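Local coordinates for secreted protein ASP-2 (Necator americanus, PDB 1U53) that is a secreted hookworm protein of the pathogenesis-related-1 (CAP) family, studied as a vaccine antigen, whose molecular function is not firmly established, at residues 121-124 / 125-129. Sequence-based numbering, arbitrary orientation.
Sequences LKLT and GGLFS
Thr124 OG1 accepts a hydrogen bond from Leu127 N at 2.8 Å, which identifies Thr124 as the N-cap of the short helix that follows. The N-H...O angle of 144° shows that this bond is bent. A chi1 of 59° sets OG1 between the backbone N and the carbonyl carbon of Thr124, where it can meet Leu127 N, and brings it to 3.1 Å from Leu127 CB. The main chain of the same residue makes a straighter bond: Phe128 N donates to Thr124 O over 3.0 Å at 173°, the i to i+4 spacing of an alpha-helical turn. Side chain and carbonyl of one residue thus bind two successive amides of the helix start.

Close packing is concentrated on Leu127, which is buried. Its CD2 methyl lies 3.5 Å from Lys122 O and 4.0 Å from Leu123 CD1, the two leucine side chains meeting at about a right angle. With CG anti to the backbone N, Leu123 also brings CD1 to the edge of the Phe128 ring, near its plane, 4.1 Å from CD1 of the phenylalanine. Beyond this edge contact the packing is looser: Phe128, Gly125 and Gly126 are exposed, and at the solvent side Ser129 OG donates to Gly126 O over 2.7 Å from above the carbonyl plane.

Leu123, centre of an inverse gamma turn, is tied through its backbone to Gly171 and Lys172, and Leu121 to Ile174. The 171-174 segment therefore borders this N-cap turn of the CAP-family region, which leads from helix 111-115 into helix 125-128, about 17 Å, centre to centre, from the middle of the chain and ahead of helix 133-138.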
loop_
_atom_site.group_PDB
_atom_site.type_symbol
_atom_site.label_atom_id
_atom_site.label_comp_id
_atom_site.label_asym_id
_atom_site.label_seq_id
_atom_site.Cartn_x
_atom_site.Cartn_y
_atom_site.Cartn_z
ATOM N N LEU A 121 9.857 -1.677 14.664
ATOM C CA LEU A 121 8.903 -1.162 13.671
ATOM C C LEU A 121 8.417 0.228 13.963
ATOM O O LEU A 121 7.489 0.731 13.299
ATOM C CB LEU A 121 7.730 -2.134 13.517
ATOM C CG LEU A 121 8.144 -3.545 13.138
ATOM C CD1 LEU A 121 6.857 -4.347 12.970
ATOM C CD2 LEU A 121 8.968 -3.540 11.835
ATOM N N LYS A 122 9.036 0.879 14.951
ATOM C CA LYS A 122 8.754 2.295 15.228
ATOM C C LYS A 122 9.169 3.185 14.071
ATOM O O LYS A 122 10.333 3.188 13.643
ATOM C CB LYS A 122 9.517 2.738 16.486
ATOM C CG LYS A 122 9.116 4.106 17.022
ATOM C CD LYS A 122 9.964 4.437 18.246
ATOM C CE LYS A 122 9.529 5.735 18.878
ATOM N NZ LYS A 122 10.088 6.860 18.095
ATOM N N LEU A 123 8.245 3.968 13.566
ATOM C CA LEU A 123 8.602 4.807 12.442
ATOM C C LEU A 123 9.394 6.047 12.870
ATOM O O LEU A 123 8.806 7.108 13.051
ATOM C CB LEU A 123 7.357 5.215 11.658
ATOM C CG LEU A 123 7.744 5.905 10.346
ATOM C CD1 LEU A 123 8.511 4.957 9.431
ATOM C CD2 LEU A 123 6.511 6.459 9.634
ATOM N N THR A 124 10.716 5.892 13.023
ATOM C CA THR A 124 11.651 6.987 13.363
ATOM C C THR A 124 12.137 7.764 12.151
ATOM O O THR A 124 12.086 7.264 11.034
ATOM C CB THR A 124 12.936 6.414 13.933
ATOM O OG1 THR A 124 13.515 5.544 12.952
ATOM C CG2 THR A 124 12.651 5.624 15.198
ATOM N N GLY A 125 12.682 8.965 12.382
ATOM C CA GLY A 125 13.256 9.756 11.288
ATOM C C GLY A 125 14.309 8.923 10.597
ATOM O O GLY A 125 14.407 8.899 9.364
ATOM N N GLY A 126 15.084 8.211 11.392
ATOM C CA GLY A 126 16.157 7.416 10.845
ATOM C C GLY A 126 15.592 6.341 9.951
ATOM O O GLY A 126 16.137 6.058 8.890
ATOM N N LEU A 127 14.482 5.754 10.367
ATOM C CA LEU A 127 13.923 4.653 9.579
ATOM C C LEU A 127 13.396 5.172 8.252
ATOM O O LEU A 127 13.712 4.638 7.180
ATOM C CB LEU A 127 12.844 3.901 10.360
ATOM C CG LEU A 127 12.203 2.767 9.551
ATOM C CD1 LEU A 127 13.231 1.763 9.044
ATOM C CD2 LEU A 127 11.116 2.102 10.403
ATOM N N PHE A 128 12.616 6.233 8.312
ATOM C CA PHE A 128 12.041 6.787 7.104
ATOM C C PHE A 128 13.140 7.184 6.131
ATOM O O PHE A 128 13.035 6.940 4.921
ATOM C CB PHE A 128 11.162 7.996 7.435
ATOM C CG PHE A 128 10.155 8.323 6.370
ATOM C CD1 PHE A 128 8.898 7.724 6.377
ATOM C CD2 PHE A 128 10.456 9.229 5.360
ATOM C CE1 PHE A 128 7.963 8.016 5.408
ATOM C CE2 PHE A 128 9.520 9.527 4.368
ATOM C CZ PHE A 128 8.270 8.914 4.388
ATOM N N SER A 129 14.201 7.784 6.659
ATOM C CA SER A 129 15.287 8.247 5.802
ATOM C C SER A 129 15.947 7.087 5.055
ATOM O O SER A 129 16.749 7.312 4.146
ATOM C CB SER A 129 16.318 9.052 6.609
ATOM O OG SER A 129 17.041 8.219 7.495
#